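Local coordinates for DNA replication licensing factor MCM related protein (Thermoplasma acidophilum, PDB 4ME3), which probably works as an ATP-driven single-stranded DNA helicase in replication, this chain being its N-terminal, zinc-binding part, at residues S50-E55 with I100-E105; L140-F145 with L153-Q158; E146-H151 with D179-K184; I235-L240 with A261-K266. All coordinates share one frame; numbering follows the deposited sequence.

Overall arrangement
From the N terminus, contact 1 comes first: it closes a largely helical loop by bringing the start of helix 51-57 to the end of strand 97-101. The long strand 123-147 then leads to the zinc site, where contact 2 closes a short hairpin with strand 153-157. Contact 3 takes the next part of the same strand on to 183-185, and because the segments alternate along the chain, contacts 2 and 3 cross; they also touch, Phe145 packing on Phe183. Contact 4 closes last, joining strands 233-247 and 263-267. It lies about 40 Å from contact 3, centre to centre, but packs directly on contact 1, tying the helical part to the OB-fold sheet.

Contact 1: S50-E55 with I100-E105; sequences SFRDLE and IKDLEE
Arg52 lays its guanidinium flat over the carboxylate of Asp102. From CB the chain sets out with CG beside the backbone N (chi1 -57°) and then runs extended as far as NE. Arg52 CG and CD rest against Asp102 CB, CD at 3.8 Å, and Arg52 NE comes in to 3.5 Å from the same Asp102 CB. At the tip Asp102 CG lies 3.5 Å above the Arg52 guanidinium plane, over its centre, and the two flat groups are only 5° apart. This is stacking of opposite charges: Arg52 NH1 and Asp102 OD2 are 3.6 Å apart, a long salt bridge held by charge alone because the oxygen stands off the guanidinium plane. The short salt bridge, with a hydrogen bond in it, goes to a second acid: Arg52 NH2 donates to Glu104 OE2 at 2.6 Å, the Glu104 carboxylate turned 90° against the guanidinium. Ser50 completes the cluster. Its OG donates to the anti lone pair of Asp102 OD2 (2.6 Å) and takes a weak capping bond from Arg52 N, so Ser50 both ends strand 46-50 and N-caps helix 51-57. Strands 46-50 and 97-101 form a two-stranded parallel sheet within the MCM N-terminal domain, and Phe51 N prolongs the pairing with a 2.8 Å bond to Lys101 O. Beside the polar cluster, Leu103 CD2 sits over one face of the Phe51 ring, 3.8 Å from its centroid, in a CH-pi contact. Ile100 lends CG2 to Phe51 CB and CD1 to Leu54 CD1, while helix 59-67 packs Ala62 and Leu66 on Phe51.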
loop_
_atom_site.group_PDB
_atom_site.type_symbol
_atom_site.label_atom_id
_atom_site.label_comp_id
_atom_site.label_asym_id
_atom_site.label_seq_id
_atom_site.Cartn_x
_atom_site.Cartn_y
_atom_site.Cartn_z
ATOM N N SER A 50 -10.203 -12.880 -1.214
ATOM C CA SER A 50 -11.461 -12.672 -1.920
ATOM C C SER A 50 -12.444 -11.887 -1.065
ATOM O O SER A 50 -12.709 -12.246 0.080
ATOM C CB SER A 50 -12.078 -14.015 -2.308
ATOM O OG SER A 50 -13.329 -13.824 -2.940
ATOM N N PHE A 51 -12.999 -10.814 -1.614
ATOM C CA PHE A 51 -13.981 -10.050 -0.868
ATOM C C PHE A 51 -15.229 -10.892 -0.618
ATOM O O PHE A 51 -15.946 -10.670 0.356
ATOM C CB PHE A 51 -14.351 -8.756 -1.590
ATOM C CG PHE A 51 -15.161 -7.826 -0.749
ATOM C CD1 PHE A 51 -14.557 -7.074 0.247
ATOM C CD2 PHE A 51 -16.530 -7.723 -0.923
ATOM C CE1 PHE A 51 -15.297 -6.222 1.036
ATOM C CE2 PHE A 51 -17.278 -6.875 -0.130
ATOM C CZ PHE A 51 -16.660 -6.123 0.848
ATOM N N ARG A 52 -15.474 -11.863 -1.493
ATOM C CA ARG A 52 -16.598 -12.781 -1.329
ATOM C C ARG A 52 -16.451 -13.571 -0.032
ATOM O O ARG A 52 -17.430 -13.807 0.679
ATOM C CB ARG A 52 -16.672 -13.764 -2.499
ATOM C CG ARG A 52 -16.770 -13.129 -3.879
ATOM C CD ARG A 52 -16.382 -14.138 -4.952
ATOM N NE ARG A 52 -16.419 -13.571 -6.298
ATOM C CZ ARG A 52 -15.820 -14.111 -7.358
ATOM N NH1 ARG A 52 -15.122 -15.233 -7.238
ATOM N NH2 ARG A 52 -15.912 -13.523 -8.542
ATOM N N ASP A 53 -15.225 -13.994 0.260
ATOM C CA ASP A 53 -14.936 -14.696 1.508
ATOM C C ASP A 53 -15.102 -13.763 2.705
ATOM O O ASP A 53 -15.686 -14.141 3.717
ATOM C CB ASP A 53 -13.521 -15.280 1.488
ATOM C CG ASP A 53 -13.380 -16.450 0.529
ATOM O OD1 ASP A 53 -14.416 -17.008 0.110
ATOM O OD2 ASP A 53 -12.231 -16.814 0.204
ATOM N N LEU A 54 -14.583 -12.543 2.592
ATOM C CA LEU A 54 -14.691 -11.575 3.679
ATOM C C LEU A 54 -16.149 -11.279 4.029
ATOM O O LEU A 54 -16.517 -11.237 5.202
ATOM C CB LEU A 54 -13.960 -10.278 3.318
ATOM C CG LEU A 54 -12.432 -10.368 3.318
ATOM C CD1 LEU A 54 -11.818 -9.175 2.590
ATOM C CD2 LEU A 54 -11.885 -10.458 4.740
ATOM N N GLU A 55 -16.975 -11.062 3.010
ATOM C CA GLU A 55 -18.400 -10.808 3.228
ATOM C C GLU A 55 -19.077 -11.983 3.931
ATOM O O GLU A 55 -19.891 -11.794 4.839
ATOM C CB GLU A 55 -19.107 -10.535 1.899
ATOM C CG GLU A 55 -19.551 -9.092 1.723
ATOM C CD GLU A 55 -20.215 -8.845 0.382
ATOM O OE1 GLU A 55 -20.066 -9.692 -0.525
ATOM O OE2 GLU A 55 -20.886 -7.803 0.237
ATOM N N ILE A 100 -7.007 -7.076 -2.019
ATOM C CA ILE A 100 -8.391 -7.519 -2.062
ATOM C C ILE A 100 -8.805 -7.729 -3.512
ATOM O O ILE A 100 -8.555 -6.878 -4.363
ATOM C CB ILE A 100 -9.331 -6.472 -1.431
ATOM C CG1 ILE A 100 -8.857 -6.092 -0.026
ATOM C CG2 ILE A 100 -10.761 -6.994 -1.378
ATOM C CD1 ILE A 100 -8.720 -7.268 0.915
ATOM N N LYS A 101 -9.432 -8.868 -3.791
ATOM C CA LYS A 101 -9.955 -9.147 -5.120
ATOM C C LYS A 101 -11.436 -9.508 -5.030
ATOM O O LYS A 101 -12.009 -9.549 -3.941
ATOM C CB LYS A 101 -9.174 -10.287 -5.778
ATOM C CG LYS A 101 -9.272 -11.609 -5.036
ATOM C CD LYS A 101 -8.605 -12.742 -5.793
ATOM C CE LYS A 101 -8.666 -14.031 -4.992
ATOM N NZ LYS A 101 -8.000 -15.171 -5.680
ATOM N N ASP A 102 -12.052 -9.749 -6.184
ATOM C CA ASP A 102 -13.449 -10.168 -6.252
ATOM C C ASP A 102 -14.402 -9.111 -5.682
ATOM O O ASP A 102 -15.341 -9.425 -4.950
ATOM C CB ASP A 102 -13.637 -11.506 -5.532
ATOM C CG ASP A 102 -12.793 -12.620 -6.133
ATOM O OD1 ASP A 102 -12.444 -12.537 -7.332
ATOM O OD2 ASP A 102 -12.478 -13.586 -5.405
ATOM N N LEU A 103 -14.156 -7.855 -6.035
ATOM C CA LEU A 103 -14.995 -6.749 -5.592
ATOM C C LEU A 103 -16.087 -6.399 -6.602
ATOM O O LEU A 103 -16.937 -5.553 -6.328
ATOM C CB LEU A 103 -14.127 -5.513 -5.355
ATOM C CG LEU A 103 -13.285 -5.519 -4.082
ATOM C CD1 LEU A 103 -12.191 -4.471 -4.162
ATOM C CD2 LEU A 103 -14.172 -5.274 -2.864
ATOM N N GLU A 104 -16.062 -7.048 -7.763
ATOM C CA GLU A 104 -16.924 -6.658 -8.879
ATOM C C GLU A 104 -18.420 -6.764 -8.577
ATOM O O GLU A 104 -19.226 -6.058 -9.183
ATOM C CB GLU A 104 -16.593 -7.473 -10.136
ATOM C CG GLU A 104 -16.973 -8.943 -10.059
ATOM C CD GLU A 104 -15.964 -9.774 -9.293
ATOM O OE1 GLU A 104 -14.877 -9.247 -8.971
ATOM O OE2 GLU A 104 -16.258 -10.956 -9.019
ATOM N N GLU A 105 -18.794 -7.644 -7.654
ATOM C CA GLU A 105 -20.202 -7.799 -7.294
ATOM C C GLU A 105 -20.618 -6.763 -6.255
ATOM O O GLU A 105 -21.796 -6.424 -6.142
ATOM C CB GLU A 105 -20.481 -9.212 -6.773
ATOM C CG GLU A 105 -20.364 -10.295 -7.834
ATOM C CD GLU A 105 -21.493 -10.245 -8.847
ATOM O OE1 GLU A 105 -22.667 -10.165 -8.427
ATOM O OE2 GLU A 105 -21.205 -10.279 -10.062
#

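Contact 2: L140-F145 with L153-Q158; sequences LKNAAF and LTYVEQ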
loop_
_atom_site.group_PDB
_atom_site.type_symbol
_atom_site.label_atom_id
_atom_site.label_comp_id
_atom_site.label_asym_id
_atom_site.label_seq_id
_atom_site.Cartn_x
_atom_site.Cartn_y
_atom_site.Cartn_z
ATOM N N LEU A 140 11.823 4.635 -1.998
ATOM C CA LEU A 140 12.264 4.164 -0.697
ATOM C C LEU A 140 11.061 3.661 0.097
ATOM O O LEU A 140 10.079 4.385 0.259
ATOM C CB LEU A 140 12.952 5.316 0.036
ATOM C CG LEU A 140 13.701 5.016 1.327
ATOM C CD1 LEU A 140 14.810 4.010 1.087
ATOM C CD2 LEU A 140 14.257 6.317 1.887
ATOM N N LYS A 141 11.133 2.423 0.581
ATOM C CA LYS A 141 10.006 1.817 1.287
ATOM C C LYS A 141 10.341 1.564 2.749
ATOM O O LYS A 141 9.624 2.011 3.646
ATOM C CB LYS A 141 9.584 0.513 0.612
ATOM C CG LYS A 141 8.370 -0.150 1.254
ATOM C CD LYS A 141 7.135 0.736 1.164
ATOM C CE LYS A 141 5.926 0.079 1.815
ATOM N NZ LYS A 141 5.561 -1.213 1.167
ATOM N N ASN A 142 11.420 0.829 2.992
ATOM C CA ASN A 142 11.926 0.669 4.348
ATOM C C ASN A 142 13.316 1.283 4.423
ATOM O O ASN A 142 14.277 0.727 3.892
ATOM C CB ASN A 142 11.959 -0.802 4.759
ATOM C CG ASN A 142 12.046 -0.980 6.262
ATOM O OD1 ASN A 142 11.723 -0.066 7.026
ATOM N ND2 ASN A 142 12.481 -2.155 6.696
ATOM N N ALA A 143 13.407 2.438 5.071
ATOM C CA ALA A 143 14.634 3.230 5.065
ATOM C C ALA A 143 15.529 2.914 6.254
ATOM O O ALA A 143 15.090 2.957 7.402
ATOM C CB ALA A 143 14.296 4.706 5.052
ATOM N N ALA A 144 16.795 2.621 5.969
ATOM C CA ALA A 144 17.792 2.387 7.006
ATOM C C ALA A 144 18.437 3.704 7.430
ATOM O O ALA A 144 18.948 4.442 6.594
ATOM C CB ALA A 144 18.861 1.428 6.496
ATOM N N PHE A 145 18.417 3.986 8.730
ATOM C CA PHE A 145 19.046 5.187 9.269
ATOM C C PHE A 145 20.135 4.822 10.272
ATOM O O PHE A 145 19.897 4.060 11.207
ATOM C CB PHE A 145 18.005 6.080 9.945
ATOM C CG PHE A 145 17.083 6.775 8.986
ATOM C CD1 PHE A 145 17.444 7.980 8.408
ATOM C CD2 PHE A 145 15.853 6.228 8.665
ATOM C CE1 PHE A 145 16.597 8.624 7.527
ATOM C CE2 PHE A 145 15.002 6.869 7.786
ATOM C CZ PHE A 145 15.377 8.067 7.216
ATOM N N LEU A 153 21.461 0.664 13.263
ATOM C CA LEU A 153 20.485 0.970 12.224
ATOM C C LEU A 153 19.054 0.959 12.742
ATOM O O LEU A 153 18.594 -0.026 13.316
ATOM C CB LEU A 153 20.609 -0.025 11.073
ATOM C CG LEU A 153 21.933 -0.001 10.314
ATOM C CD1 LEU A 153 21.969 -1.126 9.298
ATOM C CD2 LEU A 153 22.139 1.347 9.637
ATOM N N THR A 154 18.358 2.069 12.524
ATOM C CA THR A 154 16.933 2.167 12.794
ATOM C C THR A 154 16.199 2.219 11.465
ATOM O O THR A 154 16.471 3.085 10.633
ATOM C CB THR A 154 16.603 3.441 13.587
ATOM O OG1 THR A 154 17.220 3.378 14.878
ATOM C CG2 THR A 154 15.095 3.611 13.757
ATOM N N TYR A 155 15.274 1.290 11.255
ATOM C CA TYR A 155 14.507 1.264 10.019
ATOM C C TYR A 155 13.173 1.976 10.199
ATOM O O TYR A 155 12.494 1.795 11.207
ATOM C CB TYR A 155 14.292 -0.177 9.550
ATOM C CG TYR A 155 15.484 -0.760 8.820
ATOM C CD1 TYR A 155 16.533 -1.343 9.517
ATOM C CD2 TYR A 155 15.560 -0.718 7.434
ATOM C CE1 TYR A 155 17.625 -1.871 8.853
ATOM C CE2 TYR A 155 16.648 -1.246 6.761
ATOM C CZ TYR A 155 17.678 -1.822 7.478
ATOM O OH TYR A 155 18.762 -2.347 6.811
ATOM N N VAL A 156 12.811 2.799 9.221
ATOM C CA VAL A 156 11.545 3.519 9.253
ATOM C C VAL A 156 10.797 3.311 7.944
ATOM O O VAL A 156 11.320 3.605 6.870
ATOM C CB VAL A 156 11.757 5.027 9.461
ATOM C CG1 VAL A 156 10.412 5.746 9.544
ATOM C CG2 VAL A 156 12.581 5.284 10.711
ATOM N N GLU A 157 9.575 2.799 8.038
ATOM C CA GLU A 157 8.739 2.617 6.860
ATOM C C GLU A 157 8.367 3.973 6.276
ATOM O O GLU A 157 8.055 4.910 7.012
ATOM C CB GLU A 157 7.471 1.837 7.210
ATOM C CG GLU A 157 6.575 1.564 6.016
ATOM C CD GLU A 157 5.274 0.889 6.400
ATOM O OE1 GLU A 157 5.124 0.512 7.581
ATOM O OE2 GLU A 157 4.396 0.739 5.525
ATOM N N GLN A 158 8.403 4.069 4.952
ATOM C CA GLN A 158 8.089 5.311 4.261
ATOM C C GLN A 158 6.697 5.233 3.645
ATOM O O GLN A 158 6.359 4.262 2.972
ATOM C CB GLN A 158 9.128 5.583 3.176
ATOM C CG GLN A 158 10.545 5.626 3.700
ATOM C CD GLN A 158 10.761 6.759 4.679
ATOM O OE1 GLN A 158 10.440 7.909 4.388
ATOM N NE2 GLN A 158 11.294 6.438 5.853
#
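Tyr155 lays one face of its ring over Ala144, whose CB comes within 3.5 Å of Tyr155 CE2. The Asn142 side chain runs across that of Tyr155, its amide plane turned 43° from the ring, with Asn142 ND2 3.5 Å from Tyr155 CD2. The polar ends are held by other parts of the chain: Tyr155 OH bonds to Leu189 O, and Asn142 ND2 to the carbonyls of Gln91 and Arg92. On the other side of the sheet, Thr154 O lies at the ring edge of Phe145, in its plane, while Phe145 CD2 touches Val156 CG2 at 4.0 Å. Gln158, bent at chi2 (-63°) with CD folded back over its own strand, donates from NE2 to Val156 O at 3.0 Å. Ala143 N reaches that same oxygen from the opposite face of the carbonyl plane, also at 3.0 Å, so two donors grip it. Gln158 OE1 takes a bond from Ser164 N. On the other edge of 140-145, toward strand 191-201, Lys141 and Asn142 form a classic bulge opposite Glu191. Thr154 OG1 bonds to Asp170 N, tying strand 153-157 to the chain beside Cys169. The antiparallel ladder is a beta hairpin whose connection holds Cys147 and Cys150, part of the MCM zinc-binding module.

Contact 3: E146-H151 with D179-K184; sequences ECSSCH and DKIFFK. With ZN (zinc ion), chain B.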
loop_
_atom_site.group_PDB
_atom_site.type_symbol
_atom_site.label_atom_id
_atom_site.label_comp_id
_atom_site.label_asym_id
_atom_site.label_seq_id
_atom_site.Cartn_x
_atom_site.Cartn_y
_atom_site.Cartn_z
ATOM N N GLU A 146 21.329 5.376 10.080
ATOM C CA GLU A 146 22.449 5.084 10.967
ATOM C C GLU A 146 22.588 6.137 12.062
ATOM O O GLU A 146 22.668 7.335 11.782
ATOM C CB GLU A 146 23.751 4.980 10.170
ATOM C CG GLU A 146 24.979 4.753 11.037
ATOM C CD GLU A 146 26.248 4.578 10.225
ATOM O OE1 GLU A 146 26.164 4.548 8.978
ATOM O OE2 GLU A 146 27.332 4.471 10.836
ATOM N N CYS A 147 22.615 5.674 13.309
ATOM C CA CYS A 147 22.722 6.553 14.470
ATOM C C CYS A 147 24.115 7.163 14.567
ATOM O O CYS A 147 25.115 6.455 14.488
ATOM C CB CYS A 147 22.415 5.766 15.748
ATOM S SG CYS A 147 22.650 6.708 17.276
ATOM N N SER A 148 24.177 8.479 14.745
ATOM C CA SER A 148 25.460 9.169 14.832
ATOM C C SER A 148 26.244 8.758 16.077
ATOM O O SER A 148 27.460 8.944 16.141
ATOM C CB SER A 148 25.258 10.687 14.816
ATOM O OG SER A 148 24.398 11.108 15.861
ATOM N N SER A 149 25.551 8.192 17.061
ATOM C CA SER A 149 26.187 7.819 18.320
ATOM C C SER A 149 26.682 6.372 18.321
ATOM O O SER A 149 27.884 6.126 18.421
ATOM C CB SER A 149 25.223 8.042 19.488
ATOM O OG SER A 149 25.856 7.757 20.724
ATOM N N CYS A 150 25.760 5.420 18.211
ATOM C CA CYS A 150 26.112 4.004 18.284
ATOM C C CYS A 150 26.300 3.383 16.900
ATOM O O CYS A 150 26.739 2.238 16.782
ATOM C CB CYS A 150 25.040 3.226 19.053
ATOM S SG CYS A 150 23.456 3.078 18.188
ATOM N N HIS A 151 25.958 4.138 15.861
ATOM C CA HIS A 151 26.097 3.672 14.482
ATOM C C HIS A 151 25.226 2.453 14.184
ATOM O O HIS A 151 25.440 1.754 13.193
ATOM C CB HIS A 151 27.565 3.380 14.165
ATOM C CG HIS A 151 28.444 4.588 14.248
ATOM N ND1 HIS A 151 28.291 5.676 13.414
ATOM C CD2 HIS A 151 29.477 4.889 15.069
ATOM C CE1 HIS A 151 29.192 6.590 13.715
ATOM N NE2 HIS A 151 29.928 6.138 14.717
ATOM N N ASP A 179 19.115 14.444 23.026
ATOM C CA ASP A 179 20.525 14.067 22.968
ATOM C C ASP A 179 21.251 14.635 21.747
ATOM O O ASP A 179 22.458 14.443 21.593
ATOM C CB ASP A 179 20.668 12.545 23.008
ATOM C CG ASP A 179 19.999 11.932 24.221
ATOM O OD1 ASP A 179 20.506 12.132 25.346
ATOM O OD2 ASP A 179 18.969 11.245 24.052
ATOM N N LYS A 180 20.514 15.321 20.879
ATOM C CA LYS A 180 21.117 16.057 19.771
ATOM C C LYS A 180 21.819 15.165 18.747
ATOM O O LYS A 180 22.637 15.649 17.965
ATOM C CB LYS A 180 22.115 17.088 20.309
ATOM C CG LYS A 180 21.502 18.119 21.240
ATOM C CD LYS A 180 22.573 18.946 21.938
ATOM C CE LYS A 180 23.522 19.605 20.946
ATOM N NZ LYS A 180 22.818 20.523 20.009
ATOM N N ILE A 181 21.509 13.873 18.745
ATOM C CA ILE A 181 22.088 12.968 17.755
ATOM C C ILE A 181 21.436 13.209 16.399
ATOM O O ILE A 181 20.373 13.823 16.316
ATOM C CB ILE A 181 21.901 11.485 18.141
ATOM C CG1 ILE A 181 20.417 11.107 18.130
ATOM C CG2 ILE A 181 22.525 11.205 19.501
ATOM C CD1 ILE A 181 20.165 9.630 18.331
ATOM N N PHE A 182 22.077 12.728 15.338
ATOM C CA PHE A 182 21.516 12.837 13.996
ATOM C C PHE A 182 21.572 11.493 13.275
ATOM O O PHE A 182 22.410 10.643 13.583
ATOM C CB PHE A 182 22.251 13.908 13.187
ATOM C CG PHE A 182 23.720 13.649 13.027
ATOM C CD1 PHE A 182 24.194 12.893 11.966
ATOM C CD2 PHE A 182 24.631 14.166 13.934
ATOM C CE1 PHE A 182 25.547 12.654 11.815
ATOM C CE2 PHE A 182 25.986 13.932 13.788
ATOM C CZ PHE A 182 26.445 13.175 12.728
ATOM N N PHE A 183 20.673 11.309 12.314
ATOM C CA PHE A 183 20.576 10.050 11.586
ATOM C C PHE A 183 21.013 10.199 10.132
ATOM O O PHE A 183 20.653 11.165 9.460
ATOM C CB PHE A 183 19.146 9.519 11.647
ATOM C CG PHE A 183 18.728 9.066 13.019
ATOM C CD1 PHE A 183 19.073 7.807 13.480
ATOM C CD2 PHE A 183 17.992 9.897 13.842
ATOM C CE1 PHE A 183 18.691 7.387 14.740
ATOM C CE2 PHE A 183 17.605 9.483 15.105
ATOM C CZ PHE A 183 17.956 8.225 15.552
ATOM N N LYS A 184 21.793 9.233 9.660
ATOM C CA LYS A 184 22.280 9.226 8.286
ATOM C C LYS A 184 21.573 8.145 7.479
ATOM O O LYS A 184 21.689 6.964 7.787
ATOM C CB LYS A 184 23.789 8.973 8.268
ATOM C CG LYS A 184 24.401 8.941 6.875
ATOM C CD LYS A 184 25.908 8.728 6.926
ATOM C CE LYS A 184 26.258 7.273 7.200
ATOM N NZ LYS A 184 27.727 7.046 7.299
HETATM ZN ZN ZN B . 22.091 4.864 18.603
#
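Cys147 SG binds the zinc at 2.3 Å and lies against Ile181 CD1, 4.0 Å from that sulfur. Cys150 SG binds the metal too, and Cys169 and Cys172 complete the four-sulfur site. Around this shell, Ser149 N donates to Cys147 SG at 3.3 Å and Cys150 N does so at 3.5 Å; two N-H groups pointing at one thiolate would probably spread its charge and fix the turn. This is the CxxC knuckle of the MCM zinc-binding module, leaving strand 123-147 at Cys147. One step out, Ser148 grips Phe182 twice: OG, held between backbone N and carbonyl carbon (chi1 57°), accepts from Phe182 N at 2.9 Å, and Ser148 CB sits 3.4 Å from the centroid of the Phe182 ring, almost straight over its face. An alanine in place of Ser148 would keep the ring contact but would probably leave Phe182 N without its acceptor and the 181-182 backbone looser beside the knuckle. Farther along, Glu146 and Lys184 are a hydrogen-bonded antiparallel pair whose side chains lie side by side, joined by a salt bridge, Glu146 OE1 to Lys184 NZ at 3.4 Å. Arg186 is a second salt-bridge partner of the same carboxylate oxygen.

Contact 4: I235-L240 with A261-K266; sequences IVDGIL and AINVRK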
loop_
_atom_site.group_PDB
_atom_site.type_symbol
_atom_site.label_atom_id
_atom_site.label_comp_id
_atom_site.label_asym_id
_atom_site.label_seq_id
_atom_site.Cartn_x
_atom_site.Cartn_y
_atom_site.Cartn_z
ATOM N N ILE A 235 -9.825 -2.158 -15.139
ATOM C CA ILE A 235 -10.628 -1.868 -13.964
ATOM C C ILE A 235 -9.684 -1.935 -12.782
ATOM O O ILE A 235 -9.012 -2.948 -12.572
ATOM C CB ILE A 235 -11.750 -2.894 -13.749
ATOM C CG1 ILE A 235 -12.675 -2.935 -14.965
ATOM C CG2 ILE A 235 -12.530 -2.555 -12.484
ATOM C CD1 ILE A 235 -13.630 -4.105 -14.958
ATOM N N VAL A 236 -9.627 -0.856 -12.014
ATOM C CA VAL A 236 -8.716 -0.776 -10.890
ATOM C C VAL A 236 -9.490 -0.599 -9.593
ATOM O O VAL A 236 -10.340 0.282 -9.482
ATOM C CB VAL A 236 -7.740 0.394 -11.056
ATOM C CG1 VAL A 236 -6.827 0.512 -9.841
ATOM C CG2 VAL A 236 -6.921 0.202 -12.326
ATOM N N ASP A 237 -9.203 -1.464 -8.630
ATOM C CA ASP A 237 -9.723 -1.316 -7.281
ATOM C C ASP A 237 -8.624 -0.667 -6.459
ATOM O O ASP A 237 -7.490 -1.138 -6.458
ATOM C CB ASP A 237 -10.081 -2.684 -6.698
ATOM C CG ASP A 237 -10.955 -3.501 -7.626
ATOM O OD1 ASP A 237 -12.030 -3.004 -8.026
ATOM O OD2 ASP A 237 -10.563 -4.639 -7.972
ATOM N N GLY A 238 -8.936 0.421 -5.769
ATOM C CA GLY A 238 -7.905 1.144 -5.053
ATOM C C GLY A 238 -8.424 2.127 -4.033
ATOM O O GLY A 238 -9.630 2.342 -3.912
ATOM N N ILE A 239 -7.499 2.715 -3.288
ATOM C CA ILE A 239 -7.836 3.721 -2.295
ATOM C C ILE A 239 -7.761 5.099 -2.937
ATOM O O ILE A 239 -6.743 5.470 -3.531
ATOM C CB ILE A 239 -6.880 3.663 -1.084
ATOM C CG1 ILE A 239 -6.789 2.232 -0.552
ATOM C CG2 ILE A 239 -7.356 4.619 0.001
ATOM C CD1 ILE A 239 -5.773 2.042 0.546
ATOM N N LEU A 240 -8.844 5.859 -2.827
ATOM C CA LEU A 240 -8.863 7.202 -3.381
ATOM C C LEU A 240 -8.062 8.142 -2.486
ATOM O O LEU A 240 -8.323 8.255 -1.289
ATOM C CB LEU A 240 -10.297 7.703 -3.548
ATOM C CG LEU A 240 -10.420 8.999 -4.348
ATOM C CD1 LEU A 240 -10.012 8.770 -5.797
ATOM C CD2 LEU A 240 -11.824 9.546 -4.270
ATOM N N ALA A 261 -3.563 1.899 -6.336
ATOM C CA ALA A 261 -4.048 0.604 -6.797
ATOM C C ALA A 261 -3.853 -0.504 -5.766
ATOM O O ALA A 261 -2.764 -0.670 -5.210
ATOM C CB ALA A 261 -3.364 0.224 -8.101
ATOM N N ILE A 262 -4.923 -1.255 -5.519
ATOM C CA ILE A 262 -4.864 -2.449 -4.681
ATOM C C ILE A 262 -4.988 -3.708 -5.531
ATOM O O ILE A 262 -4.397 -4.742 -5.218
ATOM C CB ILE A 262 -5.987 -2.440 -3.621
ATOM C CG1 ILE A 262 -5.793 -1.276 -2.647
ATOM C CG2 ILE A 262 -6.020 -3.755 -2.871
ATOM C CD1 ILE A 262 -4.510 -1.339 -1.848
ATOM N N ASN A 263 -5.762 -3.612 -6.611
ATOM C CA ASN A 263 -5.991 -4.730 -7.516
ATOM C C ASN A 263 -6.250 -4.192 -8.921
ATOM O O ASN A 263 -6.897 -3.156 -9.086
ATOM C CB ASN A 263 -7.181 -5.567 -7.033
ATOM C CG ASN A 263 -7.363 -6.854 -7.821
ATOM O OD1 ASN A 263 -6.402 -7.567 -8.106
ATOM N ND2 ASN A 263 -8.604 -7.157 -8.171
ATOM N N VAL A 264 -5.733 -4.888 -9.928
ATOM C CA VAL A 264 -5.857 -4.445 -11.313
ATOM C C VAL A 264 -6.305 -5.596 -12.205
ATOM O O VAL A 264 -5.802 -6.716 -12.083
ATOM C CB VAL A 264 -4.513 -3.899 -11.846
ATOM C CG1 VAL A 264 -4.568 -3.698 -13.351
ATOM C CG2 VAL A 264 -4.147 -2.600 -11.139
ATOM N N ARG A 265 -7.254 -5.317 -13.093
ATOM C CA ARG A 265 -7.716 -6.302 -14.072
ATOM C C ARG A 265 -7.766 -5.675 -15.458
ATOM O O ARG A 265 -8.138 -4.514 -15.600
ATOM C CB ARG A 265 -9.106 -6.827 -13.705
ATOM C CG ARG A 265 -9.136 -7.707 -12.469
ATOM C CD ARG A 265 -8.465 -9.055 -12.714
ATOM N NE ARG A 265 -8.541 -9.910 -11.532
ATOM C CZ ARG A 265 -7.659 -9.904 -10.535
ATOM N NH1 ARG A 265 -6.610 -9.091 -10.561
ATOM N NH2 ARG A 265 -7.826 -10.721 -9.505
ATOM N N LYS A 266 -7.398 -6.454 -16.470
ATOM C CA LYS A 266 -7.391 -5.984 -17.853
ATOM C C LYS A 266 -8.281 -6.839 -18.745
ATOM O O LYS A 266 -8.556 -7.997 -18.436
ATOM C CB LYS A 266 -5.969 -6.006 -18.415
ATOM C CG LYS A 266 -5.054 -4.954 -17.825
ATOM C CD LYS A 266 -4.054 -4.463 -18.857
ATOM C CE LYS A 266 -2.879 -5.404 -18.974
ATOM N NZ LYS A 266 -1.948 -4.997 -20.061
#
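A classic beta bulge interrupts the antiparallel pairing of strands 233-247 and 263-267, on the sheet of the MCM OB fold. Two residues, Ile262 and Asn263, stand opposite the single Asp237, whose carbonyl oxygen takes two hydrogens, from Ile262 N at 2.7 Å and from Asn263 N at 3.0 Å. Regular pairing runs on toward Ile235 and Arg265, while past the bulge the register shifts by one and Gly238 meets Ala261. The two backbones come close here, Gly238 CA and Ala261 CA being 4.3 Å apart. With CG anti to the backbone N (chi1 -172°), the Asn263 side chain lies beside that of Asp237 and points the same way, their flat ends only 22° from coplanar. Asn263 ND2 donates to Asp237 OD2 at 3.2 Å. Asp237 OD1 is bonded to Ser125 OG on strand 123-147, and Leu103 packs on this side chain. On the face carrying Val236 the contact is apolar: Val236 CG1 touches Ala261 CB at 3.9 Å, and Val236 CG2 meets Val264 CG2 at 4.1 Å, with Ile218 covering both Val236 and Ala261. Beyond the bulge Ile239 CG1 and Ile262 CG1 are 4.2 Å apart. An alanine in place of Asp237 would probably leave Asn263 ND2 and Ser125 OG each without this partner and the amide of Asn263 freer to turn. The buried carboxylate is held by an amide and a hydroxyl, and the negative charge of Asp237 is likely to be eased by these two polar bonds, with Arg265, its NH1 6.5 Å from Asp237 OD2, perhaps adding a weaker through-space effect.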